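Local coordinates for protein SSO1986 (Sulfolobus solfataricus, PDB 2X5Q) that is a Cmr7 subunit of the CMR ribonucleoprotein complex, which carries crRNA in the CRISPR adaptive immune defence against viruses and other mobile genetic elements, at residues I90-S103 / D113-K125. Numbering follows the deposited sequence.
Sequences ILKGNHFKIIGIPS and DVHGNITFSLPIK
Phe96 and Ile98 pair with Leu122 and Phe120 in an antiparallel beta arrangement that is interrupted by a beta bulge. Strands 95-99 and 117-123 run at 157° to each other. Two pairs of reciprocal backbone bonds join them; the shortest is Ile98 N to Phe120 O, 2.7 Å. Ile124 N extends the pairing to Asn94 O. Between Ile98 and Ile101 the register slips by one residue, at the bulge. Here Gly100 N donates to a side chain, Thr119 OG1, over 2.9 Å. The OG1 lies beside its own backbone N, chi1 -66°, with CG2 turned back to Ile98 O and Lys97. Beyond the bulge Ile118 N gives a nearly straight bond to Ile101 O, while the return bond from Ile101 N to Ile118 O is weak.

The apolar contacts lie on the face of Ile98, Phe120 and Leu122. Ile98 CD1 makes a CH-pi contact over one face of the Phe120 ring, 4.1 Å from its centroid. Ile98 CD1 also meets Leu122 CD1 at 3.8 Å. Ile101 CG2 comes to the ring edge. On the other face, the Lys97 chain passes along Ser121 OG, and its NZ forms a salt bridge with Glu10.

Strand 117-123 also pairs, in parallel, with strand 11-15. Residues 97-99 pair in parallel with a strand of the second subunit, so the sheet runs on across the interface.

At the far end Gly116 O accepts two bonds. Ser103 N lies 2.9 Å from Gly116 O, tilted 19° from the carbonyl plane. Ser103 OG lies 2.8 Å from Gly116 O, in that plane on a lone pair.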
loop_
_atom_site.group_PDB
_atom_site.type_symbol
_atom_site.label_atom_id
_atom_site.label_comp_id
_atom_site.label_asym_id
_atom_site.label_seq_id
_atom_site.Cartn_x
_atom_site.Cartn_y
_atom_site.Cartn_z
ATOM N N ILE A 90 4.973 11.060 16.142
ATOM C CA ILE A 90 3.939 11.947 15.653
ATOM C C ILE A 90 3.254 12.548 16.883
ATOM O O ILE A 90 2.676 11.826 17.687
ATOM C CB ILE A 90 2.956 11.182 14.741
ATOM C CG1 ILE A 90 3.725 10.585 13.557
ATOM C CG2 ILE A 90 1.855 12.106 14.228
ATOM C CD1 ILE A 90 2.968 9.599 12.733
ATOM N N LEU A 91 3.367 13.863 17.052
ATOM C CA LEU A 91 2.772 14.565 18.198
ATOM C C LEU A 91 1.343 15.017 17.938
ATOM O O LEU A 91 0.525 15.062 18.853
ATOM C CB LEU A 91 3.605 15.786 18.600
ATOM C CG LEU A 91 4.828 15.546 19.489
ATOM C CD1 LEU A 91 5.290 16.870 20.089
ATOM C CD2 LEU A 91 4.542 14.554 20.593
ATOM N N LYS A 92 1.058 15.374 16.694
ATOM C CA LYS A 92 -0.286 15.741 16.294
ATOM C C LYS A 92 -0.564 15.070 14.962
ATOM O O LYS A 92 0.276 15.095 14.056
ATOM C CB LYS A 92 -0.431 17.267 16.187
ATOM C CG LYS A 92 -1.764 17.709 15.672
ATOM C CD LYS A 92 -1.842 19.213 15.516
ATOM C CE LYS A 92 -1.164 19.678 14.249
ATOM N NZ LYS A 92 -1.278 21.147 14.096
ATOM N N GLY A 93 -1.735 14.454 14.857
ATOM C CA GLY A 93 -2.108 13.716 13.658
ATOM C C GLY A 93 -2.332 12.242 13.938
ATOM O O GLY A 93 -1.924 11.722 14.977
ATOM N N ASN A 94 -2.993 11.579 12.995
ATOM C CA ASN A 94 -3.231 10.150 13.064
ATOM C C ASN A 94 -1.967 9.431 12.677
ATOM O O ASN A 94 -1.318 9.808 11.700
ATOM C CB ASN A 94 -4.327 9.739 12.088
ATOM C CG ASN A 94 -5.589 10.482 12.301
ATOM O OD1 ASN A 94 -6.100 11.129 11.376
ATOM N ND2 ASN A 94 -6.109 10.436 13.531
ATOM N N HIS A 95 -1.618 8.402 13.439
ATOM C CA HIS A 95 -0.425 7.609 13.166
ATOM C C HIS A 95 -0.798 6.152 12.955
ATOM O O HIS A 95 -1.667 5.617 13.658
ATOM C CB HIS A 95 0.607 7.712 14.297
ATOM C CG HIS A 95 0.062 7.399 15.646
ATOM N ND1 HIS A 95 0.337 6.223 16.310
ATOM C CD2 HIS A 95 -0.745 8.113 16.463
ATOM C CE1 HIS A 95 -0.282 6.226 17.476
ATOM N NE2 HIS A 95 -0.949 7.361 17.592
ATOM N N PHE A 96 -0.145 5.530 11.981
ATOM C CA PHE A 96 -0.245 4.106 11.761
ATOM C C PHE A 96 1.139 3.527 12.047
ATOM O O PHE A 96 2.140 4.009 11.534
ATOM C CB PHE A 96 -0.684 3.815 10.323
ATOM C CG PHE A 96 -0.849 2.353 10.036
ATOM C CD1 PHE A 96 -2.058 1.723 10.252
ATOM C CD2 PHE A 96 0.227 1.599 9.578
ATOM C CE1 PHE A 96 -2.196 0.357 10.012
ATOM C CE2 PHE A 96 0.092 0.242 9.336
ATOM C CZ PHE A 96 -1.118 -0.373 9.545
ATOM N N LYS A 97 1.199 2.518 12.896
ATOM C CA LYS A 97 2.478 1.985 13.349
ATOM C C LYS A 97 2.757 0.628 12.718
ATOM O O LYS A 97 1.911 -0.265 12.765
ATOM C CB LYS A 97 2.477 1.862 14.869
ATOM C CG LYS A 97 3.775 1.332 15.449
ATOM C CD LYS A 97 3.745 1.271 16.978
ATOM C CE LYS A 97 4.205 2.577 17.571
ATOM N NZ LYS A 97 4.246 2.577 19.068
ATOM N N ILE A 98 3.949 0.481 12.147
ATOM C CA ILE A 98 4.441 -0.804 11.679
ATOM C C ILE A 98 5.413 -1.338 12.723
ATOM O O ILE A 98 6.421 -0.691 12.996
ATOM C CB ILE A 98 5.204 -0.677 10.363
ATOM C CG1 ILE A 98 4.275 -0.243 9.228
ATOM C CG2 ILE A 98 5.883 -2.008 10.023
ATOM C CD1 ILE A 98 3.911 1.226 9.229
ATOM N N ILE A 99 5.138 -2.519 13.269
ATOM C CA ILE A 99 5.878 -3.043 14.417
ATOM C C ILE A 99 6.821 -4.177 14.015
ATOM O O ILE A 99 6.387 -5.233 13.563
ATOM C CB ILE A 99 4.923 -3.552 15.534
ATOM C CG1 ILE A 99 3.979 -2.428 15.991
ATOM C CG2 ILE A 99 5.712 -4.089 16.708
ATOM C CD1 ILE A 99 2.723 -2.921 16.794
ATOM N N GLY A 100 8.118 -3.932 14.196
ATOM C CA GLY A 100 9.143 -4.950 14.023
ATOM C C GLY A 100 9.255 -5.534 12.625
ATOM O O GLY A 100 9.533 -6.710 12.474
ATOM N N ILE A 101 9.063 -4.723 11.597
ATOM C CA ILE A 101 9.241 -5.214 10.237
ATOM C C ILE A 101 10.738 -5.398 9.943
ATOM O O ILE A 101 11.542 -4.529 10.285
ATOM C CB ILE A 101 8.622 -4.281 9.189
ATOM C CG1 ILE A 101 8.582 -4.975 7.815
ATOM C CG2 ILE A 101 9.389 -2.952 9.121
ATOM C CD1 ILE A 101 7.967 -4.139 6.702
ATOM N N PRO A 102 11.109 -6.551 9.361
ATOM C CA PRO A 102 12.453 -6.747 8.847
ATOM C C PRO A 102 12.834 -5.627 7.905
ATOM O O PRO A 102 12.073 -5.304 6.970
ATOM C CB PRO A 102 12.351 -8.084 8.113
ATOM C CG PRO A 102 11.308 -8.821 8.850
ATOM C CD PRO A 102 10.299 -7.773 9.212
ATOM N N SER A 103 13.976 -5.011 8.168
ATOM C CA SER A 103 14.394 -3.856 7.393
ATOM C C SER A 103 14.611 -4.229 5.929
ATOM O O SER A 103 14.418 -3.391 5.043
ATOM C CB SER A 103 15.652 -3.219 7.977
ATOM O OG SER A 103 16.726 -4.144 8.044
ATOM N N ASP A 113 24.337 0.574 5.957
ATOM C CA ASP A 113 24.316 -0.097 7.253
ATOM C C ASP A 113 22.886 -0.177 7.819
ATOM O O ASP A 113 22.581 0.382 8.872
ATOM C CB ASP A 113 25.259 0.616 8.226
ATOM C CG ASP A 113 26.695 0.702 7.702
ATOM O OD1 ASP A 113 27.002 0.072 6.665
ATOM O OD2 ASP A 113 27.527 1.405 8.327
ATOM N N VAL A 114 22.017 -0.849 7.067
ATOM C CA VAL A 114 20.642 -1.136 7.484
ATOM C C VAL A 114 20.572 -2.605 7.853
ATOM O O VAL A 114 21.114 -3.469 7.162
ATOM C CB VAL A 114 19.620 -0.810 6.359
ATOM C CG1 VAL A 114 18.356 -1.690 6.462
ATOM C CG2 VAL A 114 19.239 0.666 6.402
ATOM N N HIS A 115 19.919 -2.890 8.962
ATOM C CA HIS A 115 19.949 -4.224 9.515
ATOM C C HIS A 115 18.872 -4.355 10.563
ATOM O O HIS A 115 18.461 -3.375 11.166
ATOM C CB HIS A 115 21.309 -4.470 10.172
ATOM C CG HIS A 115 21.681 -3.418 11.173
ATOM N ND1 HIS A 115 21.632 -3.632 12.535
ATOM C CD2 HIS A 115 22.060 -2.127 11.008
ATOM C CE1 HIS A 115 21.986 -2.524 13.165
ATOM N NE2 HIS A 115 22.257 -1.599 12.261
ATOM N N GLY A 116 18.440 -5.580 10.786
ATOM C CA GLY A 116 17.533 -5.876 11.866
ATOM C C GLY A 116 16.138 -5.368 11.605
ATOM O O GLY A 116 15.770 -5.020 10.476
ATOM N N ASN A 117 15.370 -5.319 12.683
ATOM C CA ASN A 117 13.960 -5.005 12.624
ATOM C C ASN A 117 13.741 -3.562 13.007
ATOM O O ASN A 117 14.419 -3.056 13.908
ATOM C CB ASN A 117 13.202 -5.923 13.577
ATOM C CG ASN A 117 13.381 -7.373 13.230
ATOM O OD1 ASN A 117 13.272 -7.752 12.074
ATOM N ND2 ASN A 117 13.677 -8.198 14.230
ATOM N N ILE A 118 12.789 -2.926 12.322
ATOM C CA ILE A 118 12.428 -1.535 12.527
ATOM C C ILE A 118 10.954 -1.431 12.905
ATOM O O ILE A 118 10.112 -2.077 12.290
ATOM C CB ILE A 118 12.672 -0.702 11.239
ATOM C CG1 ILE A 118 14.166 -0.746 10.862
ATOM C CG2 ILE A 118 12.216 0.739 11.408
ATOM C CD1 ILE A 118 14.560 0.212 9.785
ATOM N N THR A 119 10.669 -0.646 13.945
ATOM C CA THR A 119 9.314 -0.179 14.241
ATOM C C THR A 119 9.235 1.300 13.852
ATOM O O THR A 119 10.122 2.103 14.211
ATOM C CB THR A 119 8.969 -0.361 15.709
ATOM O OG1 THR A 119 8.923 -1.761 16.009
ATOM C CG2 THR A 119 7.620 0.270 16.042
ATOM N N PHE A 120 8.216 1.654 13.079
ATOM C CA PHE A 120 8.055 3.039 12.648
ATOM C C PHE A 120 6.597 3.413 12.446
ATOM O O PHE A 120 5.751 2.551 12.182
ATOM C CB PHE A 120 8.880 3.342 11.390
ATOM C CG PHE A 120 8.323 2.764 10.121
ATOM C CD1 PHE A 120 7.715 3.578 9.176
ATOM C CD2 PHE A 120 8.457 1.413 9.841
ATOM C CE1 PHE A 120 7.225 3.049 8.007
ATOM C CE2 PHE A 120 7.984 0.887 8.673
ATOM C CZ PHE A 120 7.349 1.702 7.751
ATOM N N SER A 121 6.315 4.705 12.581
ATOM C CA SER A 121 4.958 5.223 12.395
ATOM C C SER A 121 4.868 6.208 11.216
ATOM O O SER A 121 5.799 6.968 10.971
ATOM C CB SER A 121 4.489 5.901 13.679
ATOM O OG SER A 121 4.363 4.953 14.723
ATOM N N LEU A 122 3.724 6.181 10.523
ATOM C CA LEU A 122 3.410 7.049 9.386
ATOM C C LEU A 122 2.248 7.955 9.755
ATOM O O LEU A 122 1.315 7.483 10.379
ATOM C CB LEU A 122 2.925 6.205 8.204
ATOM C CG LEU A 122 3.792 5.018 7.800
ATOM C CD1 LEU A 122 3.001 4.088 6.906
ATOM C CD2 LEU A 122 5.080 5.512 7.129
ATOM N N PRO A 123 2.273 9.234 9.321
ATOM C CA PRO A 123 1.123 10.137 9.451
ATOM C C PRO A 123 0.078 9.933 8.340
ATOM O O PRO A 123 0.329 10.318 7.196
ATOM C CB PRO A 123 1.762 11.524 9.338
ATOM C CG PRO A 123 2.975 11.317 8.487
ATOM C CD PRO A 123 3.418 9.898 8.664
ATOM N N ILE A 124 -1.078 9.347 8.682
ATOM C CA ILE A 124 -2.123 9.010 7.685
ATOM C C ILE A 124 -3.473 9.707 7.893
ATOM O O ILE A 124 -3.777 10.171 8.987
ATOM C CB ILE A 124 -2.405 7.511 7.659
ATOM C CG1 ILE A 124 -2.821 7.025 9.058
ATOM C CG2 ILE A 124 -1.187 6.768 7.142
ATOM C CD1 ILE A 124 -3.732 5.797 9.047
ATOM N N LYS A 125 -4.268 9.772 6.829
ATOM C CA LYS A 125 -5.678 10.187 6.899
ATOM C C LYS A 125 -6.164 10.605 5.523
ATOM O O LYS A 125 -6.018 9.839 4.563
ATOM C CB LYS A 125 -5.909 11.323 7.905
ATOM C CG LYS A 125 -7.304 11.942 7.849
ATOM C CD LYS A 125 -7.706 12.538 9.188
ATOM C CE LYS A 125 -8.978 13.364 9.079
ATOM N NZ LYS A 125 -9.629 13.482 10.417
HETATM O O HOH W 1 18.117 -4.842 6.040
#